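Local coordinates for putative ABC transporter amino acid-binding protein (Sinorhizobium meliloti, PDB 2Q88) that binds the compatible solute ectoine as the substrate-binding protein of an ABC transporter, probably delivering it for uptake in osmoprotection, at residues Phe14-Ala20 / Arg72-Ala78; Asp124-Pro130 / Arg166-Leu172; Met82-Cys87 / Arg250-Ala255. One frame throughout, in Å; residues are numbered along the deposited sequence.

Contact 1 of 3, residues Phe14-Ala20 / Arg72-Ala78. With CD (cadmium ion), chain E.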
loop_
_atom_site.group_PDB
_atom_site.type_symbol
_atom_site.label_atom_id
_atom_site.label_comp_id
_atom_site.label_asym_id
_atom_site.label_seq_id
_atom_site.Cartn_x
_atom_site.Cartn_y
_atom_site.Cartn_z
ATOM N N PHE A 14 -20.114 -7.990 8.656
ATOM C CA PHE A 14 -18.711 -7.805 8.248
ATOM C C PHE A 14 -18.573 -7.115 6.906
ATOM O O PHE A 14 -19.482 -7.176 6.075
ATOM C CB PHE A 14 -17.942 -9.150 8.217
ATOM C CG PHE A 14 -18.483 -10.149 7.222
ATOM C CD1 PHE A 14 -18.001 -10.184 5.915
ATOM C CD2 PHE A 14 -19.471 -11.056 7.596
ATOM C CE1 PHE A 14 -18.502 -11.099 4.983
ATOM C CE2 PHE A 14 -19.977 -11.981 6.682
ATOM C CZ PHE A 14 -19.494 -12.002 5.368
ATOM N N ALA A 15 -17.419 -6.470 6.714
ATOM C CA ALA A 15 -16.981 -5.960 5.419
ATOM C C ALA A 15 -15.871 -6.852 4.888
ATOM O O ALA A 15 -15.025 -7.316 5.651
ATOM C CB ALA A 15 -16.460 -4.518 5.562
ATOM N N ARG A 16 -15.879 -7.096 3.584
ATOM C CA ARG A 16 -14.786 -7.812 2.929
ATOM C C ARG A 16 -13.743 -6.796 2.483
ATOM O O ARG A 16 -14.065 -5.858 1.750
ATOM C CB ARG A 16 -15.279 -8.582 1.710
ATOM C CG ARG A 16 -16.306 -9.649 2.011
ATOM C CD ARG A 16 -16.906 -10.248 0.764
ATOM N NE ARG A 16 -17.938 -11.222 1.092
ATOM C CZ ARG A 16 -17.703 -12.501 1.320
ATOM N NH1 ARG A 16 -16.458 -12.973 1.254
ATOM N NH2 ARG A 16 -18.713 -13.320 1.616
ATOM N N ILE A 17 -12.504 -6.987 2.919
ATOM C CA ILE A 17 -11.420 -6.053 2.581
ATOM C C ILE A 17 -10.317 -6.763 1.794
ATOM O O ILE A 17 -10.081 -7.955 1.977
ATOM C CB ILE A 17 -10.860 -5.330 3.853
ATOM C CG1 ILE A 17 -10.229 -6.329 4.842
ATOM C CG2 ILE A 17 -11.964 -4.465 4.521
ATOM C CD1 ILE A 17 -9.587 -5.716 6.108
ATOM N N ALA A 18 -9.643 -6.028 0.919
ATOM C CA ALA A 18 -8.545 -6.592 0.153
ATOM C C ALA A 18 -7.241 -6.090 0.749
ATOM O O ALA A 18 -7.102 -4.889 0.993
ATOM C CB ALA A 18 -8.663 -6.200 -1.305
ATOM N N ILE A 19 -6.309 -7.021 1.000
ATOM C CA ILE A 19 -4.974 -6.723 1.537
ATOM C C ILE A 19 -3.893 -7.478 0.748
ATOM O O ILE A 19 -4.215 -8.342 -0.059
ATOM C CB ILE A 19 -4.878 -7.115 3.030
ATOM C CG1 ILE A 19 -4.940 -8.640 3.206
ATOM C CG2 ILE A 19 -5.960 -6.414 3.851
ATOM C CD1 ILE A 19 -4.417 -9.112 4.563
ATOM N N ALA A 20 -2.615 -7.170 0.992
ATOM C CA ALA A 20 -1.530 -7.851 0.276
ATOM C C ALA A 20 -0.552 -8.625 1.154
ATOM O O ALA A 20 0.273 -9.373 0.623
ATOM C CB ALA A 20 -0.767 -6.871 -0.602
ATOM N N ARG A 72 -16.329 -7.985 -5.678
ATOM C CA ARG A 72 -15.866 -9.111 -4.869
ATOM C C ARG A 72 -15.510 -8.700 -3.446
ATOM O O ARG A 72 -15.702 -9.477 -2.508
ATOM C CB ARG A 72 -14.697 -9.841 -5.530
ATOM C CG ARG A 72 -15.116 -10.665 -6.739
ATOM C CD ARG A 72 -14.026 -11.558 -7.289
ATOM N NE ARG A 72 -13.031 -10.825 -8.071
ATOM C CZ ARG A 72 -13.117 -10.606 -9.382
ATOM N NH1 ARG A 72 -14.164 -11.047 -10.066
ATOM N NH2 ARG A 72 -12.152 -9.939 -10.013
ATOM N N HIS A 73 -14.994 -7.485 -3.290
ATOM C CA HIS A 73 -14.709 -6.952 -1.958
ATOM C C HIS A 73 -15.378 -5.599 -1.763
ATOM O O HIS A 73 -15.814 -4.957 -2.734
ATOM C CB HIS A 73 -13.204 -6.902 -1.716
ATOM C CG HIS A 73 -12.510 -8.171 -2.106
ATOM N ND1 HIS A 73 -11.724 -8.273 -3.232
ATOM C CD2 HIS A 73 -12.548 -9.410 -1.558
ATOM C CE1 HIS A 73 -11.274 -9.511 -3.342
ATOM N NE2 HIS A 73 -11.762 -10.223 -2.340
ATOM N N ASP A 74 -15.464 -5.179 -0.508
ATOM C CA ASP A 74 -16.191 -3.961 -0.142
ATOM C C ASP A 74 -15.277 -2.744 -0.090
ATOM O O ASP A 74 -15.706 -1.627 -0.364
ATOM C CB ASP A 74 -16.894 -4.174 1.195
ATOM C CG ASP A 74 -17.861 -5.352 1.154
ATOM O OD1 ASP A 74 -18.663 -5.404 0.199
ATOM O OD2 ASP A 74 -17.880 -6.278 2.003
ATOM N N ALA A 75 -14.019 -2.971 0.273
ATOM C CA ALA A 75 -13.023 -1.906 0.345
ATOM C C ALA A 75 -11.647 -2.481 0.074
ATOM O O ALA A 75 -11.413 -3.653 0.331
ATOM C CB ALA A 75 -13.053 -1.251 1.731
ATOM N N ILE A 76 -10.739 -1.661 -0.451
ATOM C CA ILE A 76 -9.319 -2.033 -0.505
ATOM C C ILE A 76 -8.645 -1.314 0.647
ATOM O O ILE A 76 -8.675 -0.097 0.700
ATOM C CB ILE A 76 -8.682 -1.600 -1.858
ATOM C CG1 ILE A 76 -9.336 -2.333 -3.029
ATOM C CG2 ILE A 76 -7.191 -1.868 -1.857
ATOM C CD1 ILE A 76 -9.064 -1.651 -4.389
ATOM N N THR A 77 -8.055 -2.047 1.584
ATOM C CA THR A 77 -7.411 -1.409 2.727
ATOM C C THR A 77 -6.020 -2.002 2.845
ATOM O O THR A 77 -5.764 -2.863 3.684
ATOM C CB THR A 77 -8.217 -1.658 4.012
ATOM O OG1 THR A 77 -8.341 -3.063 4.206
ATOM C CG2 THR A 77 -9.666 -1.194 3.856
ATOM N N ALA A 78 -5.116 -1.525 1.996
ATOM C CA ALA A 78 -3.888 -2.254 1.721
ATOM C C ALA A 78 -2.662 -1.368 1.531
ATOM O O ALA A 78 -1.590 -1.869 1.200
ATOM C CB ALA A 78 -4.090 -3.147 0.490
HETATM CD CD CD E . -12.324 -12.616 -1.755
HETATM O O HOH W 1 -14.041 -12.802 -0.157
#
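With CG opposite its carbonyl carbon (chi1 -58°), D74 points its carboxylate at the neighbouring strand, to the amide of R16, and the similar first torsion of H73 sets the imidazole beside the same residue. D74 OD2 takes the amide hydrogen of R16 N at 2.7 Å, almost straight (175° at the hydrogen), on its anti side and 20° out of the carboxylate plane. R16 O accepts from two donors, D74 N at 2.7 Å and A75 N at 3.2 Å. Parallel pairing continues through A18 N to A75 O and T77 N to A18 O, joining strand 75-76 to the central strand 14-19 of a three-stranded parallel sheet. The H73 ring meets R16 CB at its edge, and its NE2 binds a cadmium ion at 2.5 Å, a site shared with S57. Farther along, T77 OG1 lies against I17 CB (3.4 Å), the two side chains crossing at about a right angle. D74 OD1 has a second partner, K5, in a salt bridge. The carboxylate thus takes over the pairing role of a strand carbonyl just before the strand begins, and the lysine probably helps stabilise its charge.

Contact 2 of 3, residues Asp124-Pro130 / Arg166-Leu172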
loop_
_atom_site.group_PDB
_atom_site.type_symbol
_atom_site.label_atom_id
_atom_site.label_comp_id
_atom_site.label_asym_id
_atom_site.label_seq_id
_atom_site.Cartn_x
_atom_site.Cartn_y
_atom_site.Cartn_z
ATOM N N ASP A 124 21.994 -4.128 -17.566
ATOM C CA ASP A 124 22.110 -5.353 -16.777
ATOM C C ASP A 124 21.140 -5.365 -15.619
ATOM O O ASP A 124 20.763 -6.438 -15.159
ATOM C CB ASP A 124 23.521 -5.537 -16.224
ATOM C CG ASP A 124 24.556 -5.655 -17.303
ATOM O OD1 ASP A 124 24.211 -6.050 -18.447
ATOM O OD2 ASP A 124 25.750 -5.374 -17.094
ATOM N N ALA A 125 20.729 -4.178 -15.160
ATOM C CA ALA A 125 19.998 -4.040 -13.899
ATOM C C ALA A 125 18.559 -4.516 -13.994
ATOM O O ALA A 125 17.791 -4.061 -14.844
ATOM C CB ALA A 125 20.039 -2.595 -13.405
ATOM N N LYS A 126 18.199 -5.436 -13.119
ATOM C CA LYS A 126 16.816 -5.865 -13.029
ATOM C C LYS A 126 16.262 -5.434 -11.684
ATOM O O LYS A 126 16.910 -5.620 -10.648
ATOM C CB LYS A 126 16.700 -7.376 -13.213
ATOM C CG LYS A 126 16.983 -7.844 -14.631
ATOM C CD LYS A 126 16.689 -9.322 -14.800
ATOM C CE LYS A 126 17.145 -9.798 -16.179
ATOM N NZ LYS A 126 17.181 -11.279 -16.268
ATOM N N ILE A 127 15.061 -4.868 -11.701
ATOM C CA ILE A 127 14.382 -4.497 -10.460
ATOM C C ILE A 127 13.172 -5.383 -10.183
ATOM O O ILE A 127 12.355 -5.621 -11.074
ATOM C CB ILE A 127 13.977 -3.005 -10.481
ATOM C CG1 ILE A 127 13.109 -2.664 -9.255
ATOM C CG2 ILE A 127 13.241 -2.635 -11.788
ATOM C CD1 ILE A 127 13.120 -1.199 -8.876
ATOM N N GLY A 128 13.059 -5.859 -8.946
ATOM C CA GLY A 128 11.886 -6.616 -8.525
ATOM C C GLY A 128 10.903 -5.685 -7.860
ATOM O O GLY A 128 11.293 -4.763 -7.147
ATOM N N ALA A 129 9.614 -5.921 -8.084
ATOM C CA ALA A 129 8.577 -5.049 -7.533
ATOM C C ALA A 129 7.234 -5.758 -7.597
ATOM O O ALA A 129 7.025 -6.603 -8.469
ATOM C CB ALA A 129 8.512 -3.748 -8.320
ATOM N N PRO A 130 6.314 -5.414 -6.701
ATOM C CA PRO A 130 4.976 -6.010 -6.751
ATOM C C PRO A 130 4.249 -5.655 -8.047
ATOM O O PRO A 130 4.316 -4.516 -8.507
ATOM C CB PRO A 130 4.271 -5.431 -5.520
ATOM C CG PRO A 130 5.060 -4.243 -5.122
ATOM C CD PRO A 130 6.479 -4.494 -5.560
ATOM N N ARG A 166 18.815 -12.983 -8.771
ATOM C CA ARG A 166 17.821 -12.932 -9.846
ATOM C C ARG A 166 17.369 -11.491 -10.135
ATOM O O ARG A 166 16.897 -11.175 -11.241
ATOM C CB ARG A 166 16.629 -13.845 -9.530
ATOM C CG ARG A 166 17.007 -15.326 -9.348
ATOM C CD ARG A 166 17.748 -15.923 -10.533
ATOM N NE ARG A 166 18.373 -17.214 -10.231
ATOM C CZ ARG A 166 18.959 -17.989 -11.137
ATOM N NH1 ARG A 166 18.997 -17.620 -12.411
ATOM N NH2 ARG A 166 19.502 -19.145 -10.778
ATOM N N ILE A 167 17.518 -10.624 -9.135
ATOM C CA ILE A 167 17.315 -9.187 -9.304
ATOM C C ILE A 167 18.479 -8.414 -8.663
ATOM O O ILE A 167 19.209 -8.952 -7.827
ATOM C CB ILE A 167 15.945 -8.730 -8.721
ATOM C CG1 ILE A 167 15.827 -9.091 -7.234
ATOM C CG2 ILE A 167 14.774 -9.323 -9.529
ATOM C CD1 ILE A 167 14.528 -8.627 -6.586
ATOM N N ASP A 168 18.649 -7.164 -9.062
ATOM C CA ASP A 168 19.688 -6.298 -8.483
ATOM C C ASP A 168 19.154 -5.335 -7.421
ATOM O O ASP A 168 19.912 -4.792 -6.611
ATOM C CB ASP A 168 20.383 -5.519 -9.584
ATOM C CG ASP A 168 21.055 -6.421 -10.586
ATOM O OD1 ASP A 168 22.076 -7.052 -10.222
ATOM O OD2 ASP A 168 20.632 -6.578 -11.753
ATOM N N VAL A 169 17.850 -5.119 -7.446
ATOM C CA VAL A 169 17.201 -4.209 -6.519
ATOM C C VAL A 169 15.777 -4.700 -6.299
ATOM O O VAL A 169 15.139 -5.178 -7.229
ATOM C CB VAL A 169 17.217 -2.737 -7.046
ATOM C CG1 VAL A 169 16.794 -2.652 -8.499
ATOM C CG2 VAL A 169 16.326 -1.832 -6.214
ATOM N N TYR A 170 15.291 -4.581 -5.074
ATOM C CA TYR A 170 13.884 -4.845 -4.791
ATOM C C TYR A 170 13.290 -3.579 -4.185
ATOM O O TYR A 170 13.854 -3.005 -3.255
ATOM C CB TYR A 170 13.757 -6.033 -3.846
ATOM C CG TYR A 170 12.343 -6.380 -3.393
ATOM C CD1 TYR A 170 11.309 -6.536 -4.306
ATOM C CD2 TYR A 170 12.060 -6.584 -2.043
ATOM C CE1 TYR A 170 10.011 -6.872 -3.883
ATOM C CE2 TYR A 170 10.791 -6.905 -1.614
ATOM C CZ TYR A 170 9.771 -7.051 -2.529
ATOM O OH TYR A 170 8.512 -7.394 -2.085
ATOM N N SER A 171 12.167 -3.137 -4.722
ATOM C CA SER A 171 11.599 -1.862 -4.314
ATOM C C SER A 171 10.222 -2.026 -3.673
ATOM O O SER A 171 9.349 -2.671 -4.243
ATOM C CB SER A 171 11.517 -0.917 -5.508
ATOM O OG SER A 171 11.117 0.375 -5.094
ATOM N N LEU A 172 10.082 -1.444 -2.477
ATOM C CA LEU A 172 8.828 -1.334 -1.717
ATOM C C LEU A 172 8.873 0.010 -0.993
ATOM O O LEU A 172 9.917 0.678 -1.015
ATOM C CB LEU A 172 8.731 -2.450 -0.668
ATOM C CG LEU A 172 8.397 -3.881 -1.103
ATOM C CD1 LEU A 172 8.253 -4.760 0.105
ATOM C CD2 LEU A 172 7.142 -3.927 -1.946
#
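Two parallel strands, 127-129 and 169-172, of the mixed sheet in one lobe of this periplasmic-binding-protein fold are paired here; their axes approach to 4.6 Å at 31°. G128 is bonded through both its N-H and its C=O: G128 N gives to V169 O at 2.8 Å (172° at the hydrogen), and G128 O receives S171 N at 3.0 Å. Before the strands, D168 N gives to K126 O, while D168 OD2 uses its anti lone pair to accept from K126 N at 3.0 Å. On one face V169 CG1 presses against I127 CB at 3.5 Å, tighter than usual for two carbons, and I127 CD1 reaches on to S171 CB. The other face is shaped around the glycine: I167 CD1 lies 3.8 Å from G128 CA, where a beta carbon would clash. With CG anti to the backbone N (chi1 177°), Y170 brings CD1 to 3.3 Å from G128 O. At the pocket end P130, which touches the bound ectoine, rests its CD on L172 CD2 (3.7 Å). S171 OG turns to Y116 and A102 O. The bonds of G128 and the two-way exchange between K126 and D168 fix the parallel register, while the pocket end is apolar.

Contact 3 of 3, residues Met82-Cys87 / Arg250-Ala255; sequences MKPERC and REKLCA. With CD (cadmium ion), chain B; 4CS ((4S)-2-methyl-1,4,5,6-tetrahydropyrimidine-4-carboxylic acid), chain F.
M82 pushes its sulfur into the hollow between R250 and L253, with SD 3.8 Å from R250 CG and 3.9 Å from L253 CD1, and M82 SD also lies 4.0 Å from C254 SG. Its chain, extended beyond CG, crosses the R250 and L253 side chains obliquely. Beside this knob the P84 ring forms a second bump against two carbonyls: P84 CG sits 3.6 Å from A255 O and 3.7 Å from C254 O. Between the two bumps C87 SG and C254 SG are bonded at 2.0 Å (chi3 -60°), a disulfide that ties the C-terminal helix to the short helix 84-87. That short helix, which K83 N-caps by position, carries R86, one of the ectoine-pocket residues of this family 3 solute-binding protein. R86 reaches away from the disulfide with an extended chain, its guanidinium making paired bonds to the ectoine carboxylate: R86 NH1 to OXT and R86 NH2 to O, each at 2.8 Å and nearly straight. With R86 replaced by an alanine, the ectoine carboxylate would probably lose its paired guanidinium donors, and F81 O its bond from R86 NH1. K83 CD lies over one guanidinium face, toward its rim. At R250 the polar end turns away to Y92 O.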
loop_
_atom_site.group_PDB
_atom_site.type_symbol
_atom_site.label_atom_id
_atom_site.label_comp_id
_atom_site.label_asym_id
_atom_site.label_seq_id
_atom_site.Cartn_x
_atom_site.Cartn_y
_atom_site.Cartn_z
ATOM N N MET A 82 -2.802 6.582 -3.574
ATOM C CA MET A 82 -3.634 7.384 -4.470
ATOM C C MET A 82 -2.835 7.921 -5.633
ATOM O O MET A 82 -1.737 8.442 -5.450
ATOM C CB MET A 82 -4.255 8.563 -3.731
ATOM C CG MET A 82 -5.134 8.179 -2.554
ATOM S SD MET A 82 -6.143 9.605 -2.053
ATOM C CE MET A 82 -6.505 9.133 -0.377
ATOM N N LYS A 83 -3.420 7.806 -6.822
ATOM C CA LYS A 83 -2.855 8.319 -8.062
ATOM C C LYS A 83 -4.014 8.669 -8.977
ATOM O O LYS A 83 -5.053 8.012 -8.930
ATOM C CB LYS A 83 -2.018 7.250 -8.766
ATOM C CG LYS A 83 -0.791 6.784 -8.031
ATOM C CD LYS A 83 -0.394 5.401 -8.517
ATOM C CE LYS A 83 0.244 5.457 -9.883
ATOM N NZ LYS A 83 0.731 4.106 -10.281
ATOM N N PRO A 84 -3.839 9.680 -9.821
ATOM C CA PRO A 84 -4.890 10.095 -10.757
ATOM C C PRO A 84 -5.626 8.909 -11.402
ATOM O O PRO A 84 -6.843 8.819 -11.282
ATOM C CB PRO A 84 -4.116 10.914 -11.785
ATOM C CG PRO A 84 -3.039 11.575 -10.956
ATOM C CD PRO A 84 -2.625 10.514 -9.945
ATOM N N GLU A 85 -4.882 7.987 -12.022
ATOM C CA GLU A 85 -5.450 6.783 -12.665
ATOM C C GLU A 85 -6.292 5.911 -11.752
ATOM O O GLU A 85 -7.325 5.391 -12.166
ATOM C CB GLU A 85 -4.356 5.910 -13.284
ATOM C CG GLU A 85 -3.033 5.948 -12.534
ATOM C CD GLU A 85 -2.159 7.088 -13.020
ATOM O OE1 GLU A 85 -2.010 8.084 -12.288
ATOM O OE2 GLU A 85 -1.636 6.990 -14.154
ATOM N N ARG A 86 -5.823 5.725 -10.518
ATOM C CA ARG A 86 -6.553 4.933 -9.543
ATOM C C ARG A 86 -7.759 5.702 -9.030
ATOM O O ARG A 86 -8.820 5.126 -8.837
ATOM C CB ARG A 86 -5.651 4.557 -8.372
ATOM C CG ARG A 86 -4.474 3.672 -8.741
ATOM C CD ARG A 86 -3.596 3.341 -7.530
ATOM N NE ARG A 86 -2.559 2.377 -7.870
ATOM C CZ ARG A 86 -1.636 1.932 -7.029
ATOM N NH1 ARG A 86 -1.590 2.377 -5.776
ATOM N NH2 ARG A 86 -0.746 1.031 -7.447
ATOM N N CYS A 87 -7.576 7.002 -8.808
ATOM C CA CYS A 87 -8.647 7.886 -8.350
ATOM C C CYS A 87 -9.842 7.907 -9.306
ATOM O O CYS A 87 -10.982 8.066 -8.871
ATOM C CB CYS A 87 -8.106 9.301 -8.124
ATOM S SG CYS A 87 -6.902 9.348 -6.775
ATOM N N ARG A 250 -7.499 14.102 -0.353
ATOM C CA ARG A 250 -7.741 13.233 -1.494
ATOM C C ARG A 250 -7.628 14.005 -2.808
ATOM O O ARG A 250 -6.987 13.538 -3.737
ATOM C CB ARG A 250 -9.103 12.543 -1.377
ATOM C CG ARG A 250 -9.412 11.543 -2.492
ATOM C CD ARG A 250 -10.880 11.127 -2.590
ATOM N NE ARG A 250 -11.813 12.267 -2.518
ATOM C CZ ARG A 250 -12.673 12.469 -1.516
ATOM N NH1 ARG A 250 -12.735 11.615 -0.496
ATOM N NH2 ARG A 250 -13.469 13.531 -1.534
ATOM N N GLU A 251 -8.221 15.196 -2.880
ATOM C CA GLU A 251 -8.192 15.935 -4.148
ATOM C C GLU A 251 -6.786 16.380 -4.563
ATOM O O GLU A 251 -6.453 16.327 -5.745
ATOM C CB GLU A 251 -9.178 17.101 -4.161
ATOM C CG GLU A 251 -9.622 17.461 -5.580
ATOM C CD GLU A 251 -10.223 18.845 -5.689
ATOM O OE1 GLU A 251 -10.883 19.136 -6.718
ATOM O OE2 GLU A 251 -10.034 19.658 -4.759
ATOM N N LYS A 252 -5.952 16.776 -3.603
ATOM C CA LYS A 252 -4.543 17.122 -3.890
ATOM C C LYS A 252 -3.698 15.936 -4.377
ATOM O O LYS A 252 -2.871 16.081 -5.282
ATOM C CB LYS A 252 -3.876 17.733 -2.663
ATOM C CG LYS A 252 -4.262 19.176 -2.362
ATOM C CD LYS A 252 -4.017 19.469 -0.885
ATOM C CE LYS A 252 -3.771 20.947 -0.620
ATOM N NZ LYS A 252 -3.407 21.154 0.821
ATOM N N LEU A 253 -3.883 14.772 -3.757
ATOM C CA LEU A 253 -3.139 13.571 -4.136
ATOM C C LEU A 253 -3.629 13.003 -5.463
ATOM O O LEU A 253 -2.884 12.332 -6.166
ATOM C CB LEU A 253 -3.246 12.500 -3.047
ATOM C CG LEU A 253 -2.765 12.838 -1.636
ATOM C CD1 LEU A 253 -3.306 11.815 -0.664
ATOM C CD2 LEU A 253 -1.256 12.907 -1.567
ATOM N N CYS A 254 -4.889 13.273 -5.789
ATOM C CA CYS A 254 -5.523 12.768 -7.006
ATOM C C CYS A 254 -5.436 13.731 -8.191
ATOM O O CYS A 254 -5.795 13.366 -9.315
ATOM C CB CYS A 254 -6.988 12.424 -6.728
ATOM S SG CYS A 254 -7.208 10.992 -5.636
ATOM N N ALA A 255 -4.958 14.949 -7.942
ATOM C CA ALA A 255 -4.919 15.991 -8.971
ATOM C C ALA A 255 -3.927 15.682 -10.092
ATOM O O ALA A 255 -2.921 15.003 -9.872
ATOM C CB ALA A 255 -4.611 17.346 -8.344
HETATM CD CD CD B . -12.340 20.757 -4.975
HETATM O O 4CS F . 1.035 0.256 -5.488
HETATM C C 4CS F . 0.970 0.522 -4.287
HETATM O OXT 4CS F . -0.000 1.147 -3.844
HETATM C CA 4CS F . 2.099 0.105 -3.353
HETATM C CB 4CS F . 2.656 -1.271 -3.665
HETATM C CAD 4CS F . 3.813 -1.586 -2.711
HETATM N NAG 4CS F . 3.346 -1.455 -1.306
HETATM C CAI 4CS F . 2.298 -0.585 -0.964
HETATM C CAA 4CS F . 1.821 -0.477 0.494
HETATM N N 4CS F . 1.650 0.171 -1.950
HETATM O O HOH W 2 -12.949 19.826 -2.748
HETATM O O HOH W 3 -11.140 22.645 -5.297
HETATM O O HOH W 4 -13.132 19.496 -5.386
#

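How the contacts relate
Contact 1 and contact 2 each pair two parallel strands, but in different sheets: the three-stranded sheet containing 14-19 and 75-76, and the mixed sheet containing 127-129 and 169-173. Their centres are about 28 Å apart, on opposite sides of the chain's centre, and the bound ectoine is reached from both, by A78 and by P130. Contact 3 lies about 19 Å from contact 1 and about 26 Å from contact 2, measured between centres. Along the chain, contact 1 closes before contact 3 opens, strand 75-76 being followed by helix 84-87; contact 2 falls wholly within the span between 82-87 and 250-255. This arrangement fits a two-lobed binding protein with its ligand in the cleft, and R86 brings contact 3 to that ligand too.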